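Local coordinates for cellulosome protein dockerin type I (Clostridium thermocellum, PDB 2WZ8) that holds a calcium ion and, as a family 35 carbohydrate-binding module of a cellulosome protein, probably binds carbohydrate, at residues Q36-L49 / R128-D142. Sequence-based numbering, arbitrary orientation.
Sequences QYVGWIGNGSNNYL and RFYNGTSGSYAPNID. With CA (calcium ion), chain B.
Ile41 fills the tight, buried part of this contact: its CG2 packs 3.8 Å from Ala138 CB, while CD1 meets Ile141 CG1, the two isoleucine side chains crossing at about a right angle. Leu49 joins them, its CD2 4.0 Å from Ile141 CB. Behind this apolar cluster, Phe129 and Ile141 reach Met64 and Val66 of strand 60-69. Paired backbone bonds frame it, Val38 with Ile141 at one end and Leu49 with Phe129 at the other, both antiparallel. In the loops that connect the two ladders, Ile41 O accepts from Ala138 N, and Gly42 CA lies against Asn131 O and Ser136 O, making CA-H...O contacts with both. Asn43 grips the 133-136 turn twice, its N giving to Ser136 O and its OD1 taking Gly135 N at 2.7 Å. With CG anti to the backbone N (chi1 -173°), its side chain lies alongside Tyr137, amide and ring planes 38° apart, with CB 3.6 Å from Tyr137 OH. The solvent side is looser. The edge of the six-membered ring of exposed Trp40 meets the Tyr137 face in an offset edge-to-face pair, centroids 5.3 Å apart and planes at 90°, and two waters link the backbone N atoms of Trp40 and Ile41 to Asn140 OD1. Beside the Leu49-Phe129 ladder the Arg128 guanidinium lies flat over the Tyr48 ring, CZ 3.7 Å from the ring centroid, a cation-pi stack; Gln50 holds NE and a water bridges NH1 to Ser45 O. Beyond the Val38-Ile141 bridge, Gln36 O (2.3 Å) and both Asp142 O and Asp142 OD1 bind the calcium ion, with Glu12, Glu14 and Ser33 completing a site that ties strand 36-39 to strand 140-147, consistent with the calcium-bearing beta-sandwich of family 6-like carbohydrate-binding modules.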
loop_
_atom_site.group_PDB
_atom_site.type_symbol
_atom_site.label_atom_id
_atom_site.label_comp_id
_atom_site.label_asym_id
_atom_site.label_seq_id
_atom_site.Cartn_x
_atom_site.Cartn_y
_atom_site.Cartn_z
ATOM N N GLN A 36 -10.194 -0.838 9.608
ATOM C CA GLN A 36 -9.704 0.431 9.046
ATOM C C GLN A 36 -8.856 0.178 7.806
ATOM O O GLN A 36 -8.321 -0.932 7.591
ATOM C CB GLN A 36 -8.819 1.196 10.057
ATOM C CG GLN A 36 -9.489 1.687 11.328
ATOM C CD GLN A 36 -8.458 2.446 12.178
ATOM O OE1 GLN A 36 -8.158 3.581 11.895
ATOM N NE2 GLN A 36 -7.910 1.805 13.174
ATOM N N TYR A 37 -8.660 1.261 7.066
ATOM C CA TYR A 37 -7.788 1.318 5.867
ATOM C C TYR A 37 -7.199 2.702 5.779
ATOM O O TYR A 37 -7.534 3.596 6.582
ATOM C CB TYR A 37 -8.528 0.944 4.589
ATOM C CG TYR A 37 -9.541 1.980 4.216
ATOM C CD1 TYR A 37 -9.228 2.997 3.324
ATOM C CD2 TYR A 37 -10.809 1.969 4.784
ATOM C CE1 TYR A 37 -10.116 3.991 3.035
ATOM C CE2 TYR A 37 -11.732 2.982 4.471
ATOM C CZ TYR A 37 -11.380 3.960 3.594
ATOM O OH TYR A 37 -12.266 4.969 3.270
ATOM N N VAL A 38 -6.276 2.886 4.835
ATOM C CA VAL A 38 -5.722 4.218 4.548
ATOM C C VAL A 38 -6.146 4.636 3.158
ATOM O O VAL A 38 -5.987 3.910 2.209
ATOM C CB VAL A 38 -4.189 4.268 4.755
ATOM C CG1 VAL A 38 -3.639 5.608 4.296
ATOM C CG2 VAL A 38 -3.875 4.064 6.191
ATOM N N GLY A 39 -6.735 5.829 3.076
ATOM C CA GLY A 39 -7.229 6.413 1.832
ATOM C C GLY A 39 -6.499 7.694 1.501
ATOM O O GLY A 39 -5.684 8.195 2.270
ATOM N N TRP A 40 -6.902 8.238 0.375
ATOM C CA TRP A 40 -6.424 9.517 -0.180
ATOM C C TRP A 40 -4.909 9.526 -0.332
ATOM O O TRP A 40 -4.223 10.512 -0.073
ATOM C CB TRP A 40 -6.961 10.700 0.619
ATOM C CG TRP A 40 -8.434 10.692 0.513
ATOM C CD1 TRP A 40 -9.328 10.153 1.409
ATOM C CD2 TRP A 40 -9.221 11.093 -0.618
ATOM N NE1 TRP A 40 -10.608 10.229 0.911
ATOM C CE2 TRP A 40 -10.573 10.801 -0.325
ATOM C CE3 TRP A 40 -8.911 11.654 -1.849
ATOM C CZ2 TRP A 40 -11.605 11.052 -1.218
ATOM C CZ3 TRP A 40 -9.940 11.926 -2.734
ATOM C CH2 TRP A 40 -11.274 11.629 -2.402
ATOM N N ILE A 41 -4.423 8.378 -0.789
ATOM C CA ILE A 41 -3.012 8.229 -1.183
ATOM C C ILE A 41 -2.902 8.619 -2.645
ATOM O O ILE A 41 -3.376 7.935 -3.523
ATOM C CB ILE A 41 -2.503 6.779 -1.002
ATOM C CG1 ILE A 41 -2.727 6.265 0.412
ATOM C CG2 ILE A 41 -1.037 6.676 -1.388
ATOM C CD1 ILE A 41 -2.633 4.734 0.496
ATOM N N GLY A 42 -2.266 9.738 -2.908
ATOM C CA GLY A 42 -2.075 10.217 -4.276
ATOM C C GLY A 42 -2.288 11.708 -4.436
ATOM O O GLY A 42 -2.299 12.459 -3.462
ATOM N N ASN A 43 -2.445 12.118 -5.694
ATOM C CA ASN A 43 -2.575 13.549 -6.045
ATOM C C ASN A 43 -1.389 14.355 -5.523
ATOM O O ASN A 43 -1.517 15.479 -5.033
ATOM C CB ASN A 43 -3.863 14.112 -5.454
ATOM C CG ASN A 43 -4.131 15.515 -5.928
ATOM O OD1 ASN A 43 -3.944 15.825 -7.106
ATOM N ND2 ASN A 43 -4.525 16.376 -5.001
ATOM N N GLY A 44 -0.221 13.759 -5.640
ATOM C CA GLY A 44 1.014 14.406 -5.167
ATOM C C GLY A 44 1.769 13.564 -4.186
ATOM O O GLY A 44 1.197 12.866 -3.357
ATOM N N SER A 45 3.082 13.571 -4.319
ATOM C CA SER A 45 3.935 12.623 -3.585
ATOM C C SER A 45 3.957 12.901 -2.083
ATOM O O SER A 45 4.398 12.070 -1.307
ATOM C CB SER A 45 5.364 12.609 -4.157
ATOM O OG SER A 45 5.980 13.870 -4.046
ATOM N N ASN A 46 3.462 14.059 -1.685
ATOM C CA ASN A 46 3.459 14.350 -0.250
ATOM C C ASN A 46 2.335 13.609 0.482
ATOM O O ASN A 46 2.350 13.516 1.696
ATOM C CB ASN A 46 3.386 15.851 0.009
ATOM C CG ASN A 46 2.274 16.531 -0.789
ATOM O OD1 ASN A 46 1.525 17.332 -0.251
ATOM N ND2 ASN A 46 2.165 16.209 -2.081
ATOM N N ASN A 47 1.396 13.056 -0.276
ATOM C CA ASN A 47 0.216 12.367 0.304
ATOM C C ASN A 47 0.426 10.865 0.281
ATOM O O ASN A 47 -0.135 10.149 -0.549
ATOM C CB ASN A 47 -1.033 12.727 -0.479
ATOM C CG ASN A 47 -1.190 14.215 -0.689
ATOM O OD1 ASN A 47 -1.324 14.671 -1.819
ATOM N ND2 ASN A 47 -1.134 14.957 0.370
ATOM N N TYR A 48 1.309 10.425 1.159
ATOM C CA TYR A 48 1.863 9.044 1.095
ATOM C C TYR A 48 1.517 8.220 2.340
ATOM O O TYR A 48 1.155 8.752 3.381
ATOM C CB TYR A 48 3.382 9.091 0.891
ATOM C CG TYR A 48 4.168 9.645 2.029
ATOM C CD1 TYR A 48 4.465 8.872 3.140
ATOM C CD2 TYR A 48 4.582 10.965 2.037
ATOM C CE1 TYR A 48 5.197 9.366 4.189
ATOM C CE2 TYR A 48 5.300 11.472 3.109
ATOM C CZ TYR A 48 5.608 10.680 4.176
ATOM O OH TYR A 48 6.346 11.192 5.246
ATOM N N LEU A 49 1.664 6.906 2.189
ATOM C CA LEU A 49 1.596 5.947 3.276
ATOM C C LEU A 49 2.933 5.237 3.337
ATOM O O LEU A 49 3.345 4.626 2.356
ATOM C CB LEU A 49 0.507 4.899 2.997
ATOM C CG LEU A 49 0.431 3.644 3.864
ATOM C CD1 LEU A 49 0.327 3.958 5.365
ATOM C CD2 LEU A 49 -0.668 2.665 3.376
ATOM N N ARG A 128 7.083 2.601 1.138
ATOM C CA ARG A 128 6.198 3.767 0.877
ATOM C C ARG A 128 5.405 3.587 -0.382
ATOM O O ARG A 128 5.916 3.251 -1.446
ATOM C CB ARG A 128 7.050 5.043 0.775
ATOM C CG ARG A 128 6.197 6.306 0.658
ATOM C CD ARG A 128 6.993 7.612 0.585
ATOM N NE ARG A 128 7.735 7.878 1.806
ATOM C CZ ARG A 128 8.268 9.043 2.124
ATOM N NH1 ARG A 128 8.139 10.070 1.283
ATOM N NH2 ARG A 128 8.912 9.180 3.255
ATOM N N PHE A 129 4.131 3.919 -0.246
ATOM C CA PHE A 129 3.123 3.909 -1.296
ATOM C C PHE A 129 2.717 5.367 -1.542
ATOM O O PHE A 129 2.394 6.127 -0.623
ATOM C CB PHE A 129 1.887 3.134 -0.808
ATOM C CG PHE A 129 2.090 1.639 -0.686
ATOM C CD1 PHE A 129 1.526 0.776 -1.616
ATOM C CD2 PHE A 129 2.741 1.107 0.380
ATOM C CE1 PHE A 129 1.671 -0.609 -1.473
ATOM C CE2 PHE A 129 2.950 -0.260 0.500
ATOM C CZ PHE A 129 2.373 -1.117 -0.415
ATOM N N TYR A 130 2.798 5.768 -2.802
ATOM C CA TYR A 130 2.395 7.122 -3.192
ATOM C C TYR A 130 2.025 7.204 -4.657
ATOM O O TYR A 130 2.300 6.290 -5.422
ATOM C CB TYR A 130 3.551 8.105 -2.903
ATOM C CG TYR A 130 4.821 7.936 -3.731
ATOM C CD1 TYR A 130 5.015 8.710 -4.856
ATOM C CD2 TYR A 130 5.812 7.015 -3.396
ATOM C CE1 TYR A 130 6.155 8.585 -5.597
ATOM C CE2 TYR A 130 6.960 6.880 -4.160
ATOM C CZ TYR A 130 7.119 7.657 -5.256
ATOM O OH TYR A 130 8.285 7.559 -6.021
ATOM N N ASN A 131 1.402 8.302 -5.046
ATOM C CA ASN A 131 1.227 8.591 -6.460
ATOM C C ASN A 131 1.415 10.086 -6.640
ATOM O O ASN A 131 0.658 10.880 -6.093
ATOM C CB ASN A 131 -0.159 8.102 -6.935
ATOM C CG ASN A 131 -0.366 8.276 -8.419
ATOM O OD1 ASN A 131 0.137 9.229 -9.014
ATOM N ND2 ASN A 131 -1.188 7.410 -9.019
ATOM N N GLY A 132 2.474 10.450 -7.358
ATOM C CA GLY A 132 2.885 11.840 -7.524
ATOM C C GLY A 132 2.181 12.637 -8.571
ATOM O O GLY A 132 2.392 13.858 -8.683
ATOM N N THR A 133 1.334 11.987 -9.345
ATOM C CA THR A 133 0.638 12.633 -10.450
ATOM C C THR A 133 -0.607 13.361 -9.950
ATOM O O THR A 133 -1.477 12.803 -9.282
ATOM C CB THR A 133 0.346 11.648 -11.587
ATOM O OG1 THR A 133 1.591 11.090 -12.039
ATOM C CG2 THR A 133 -0.385 12.313 -12.747
ATOM N N SER A 134 -0.679 14.655 -10.252
ATOM C CA SER A 134 -1.859 15.440 -9.844
ATOM C C SER A 134 -3.129 14.774 -10.377
ATOM O O SER A 134 -3.213 14.397 -11.548
ATOM C CB SER A 134 -1.798 16.908 -10.352
ATOM O OG SER A 134 -2.256 16.977 -11.688
ATOM N N GLY A 135 -4.089 14.597 -9.486
ATOM C CA GLY A 135 -5.398 14.011 -9.838
ATOM C C GLY A 135 -5.443 12.487 -9.943
ATOM O O GLY A 135 -6.480 11.907 -10.257
ATOM N N SER A 136 -4.298 11.860 -9.698
ATOM C CA SER A 136 -4.133 10.397 -9.796
ATOM C C SER A 136 -3.931 9.802 -8.414
ATOM O O SER A 136 -3.086 10.264 -7.640
ATOM C CB SER A 136 -2.932 10.060 -10.685
ATOM O OG SER A 136 -2.960 8.732 -11.176
ATOM N N TYR A 137 -4.707 8.765 -8.110
ATOM C CA TYR A 137 -4.675 8.142 -6.783
ATOM C C TYR A 137 -4.293 6.675 -6.842
ATOM O O TYR A 137 -4.665 5.927 -7.766
ATOM C CB TYR A 137 -6.025 8.256 -6.064
ATOM C CG TYR A 137 -6.388 9.685 -5.716
ATOM C CD1 TYR A 137 -5.964 10.257 -4.521
ATOM C CD2 TYR A 137 -7.099 10.467 -6.604
ATOM C CE1 TYR A 137 -6.275 11.559 -4.218
ATOM C CE2 TYR A 137 -7.420 11.780 -6.302
ATOM C CZ TYR A 137 -6.982 12.313 -5.114
ATOM O OH TYR A 137 -7.322 13.606 -4.810
ATOM N N ALA A 138 -3.553 6.279 -5.823
ATOM C CA ALA A 138 -3.355 4.856 -5.500
ATOM C C ALA A 138 -4.652 4.220 -5.009
ATOM O O ALA A 138 -5.560 4.919 -4.595
ATOM C CB ALA A 138 -2.268 4.691 -4.413
ATOM N N PRO A 139 -4.751 2.895 -5.077
ATOM C CA PRO A 139 -5.871 2.276 -4.380
ATOM C C PRO A 139 -5.823 2.601 -2.887
ATOM O O PRO A 139 -4.772 2.962 -2.333
ATOM C CB PRO A 139 -5.626 0.786 -4.573
ATOM C CG PRO A 139 -4.174 0.669 -4.747
ATOM C CD PRO A 139 -3.745 1.898 -5.474
ATOM N N ASN A 140 -6.969 2.403 -2.249
ATOM C CA ASN A 140 -7.028 2.400 -0.778
ATOM C C ASN A 140 -6.329 1.126 -0.283
ATOM O O ASN A 140 -6.565 0.044 -0.807
ATOM C CB ASN A 140 -8.470 2.452 -0.292
ATOM C CG ASN A 140 -9.156 3.743 -0.614
ATOM O OD1 ASN A 140 -8.509 4.716 -1.005
ATOM N ND2 ASN A 140 -10.458 3.771 -0.432
ATOM N N ILE A 141 -5.473 1.266 0.715
ATOM C CA ILE A 141 -4.665 0.153 1.215
ATOM C C ILE A 141 -5.165 -0.274 2.580
ATOM O O ILE A 141 -5.293 0.537 3.490
ATOM C CB ILE A 141 -3.176 0.470 1.249
ATOM C CG1 ILE A 141 -2.698 1.003 -0.115
ATOM C CG2 ILE A 141 -2.349 -0.738 1.748
ATOM C CD1 ILE A 141 -2.668 0.048 -1.193
ATOM N N ASP A 142 -5.491 -1.559 2.683
ATOM C CA ASP A 142 -5.999 -2.166 3.930
ATOM C C ASP A 142 -4.863 -2.674 4.839
ATOM O O ASP A 142 -4.772 -2.371 6.043
ATOM C CB ASP A 142 -6.981 -3.277 3.564
ATOM C CG ASP A 142 -7.644 -3.930 4.755
ATOM O OD1 ASP A 142 -7.475 -3.449 5.903
ATOM O OD2 ASP A 142 -8.417 -4.886 4.510
HETATM CA CA CA B . -6.641 -2.525 7.776
HETATM O O HOH W 1 -9.319 7.303 -0.946
HETATM O O HOH W 2 -6.125 6.158 -2.019
HETATM O O HOH W 3 0.934 10.187 -2.981
HETATM O O HOH W 4 6.482 10.456 -1.129
HETATM O O HOH W 5 4.129 15.187 -6.536
#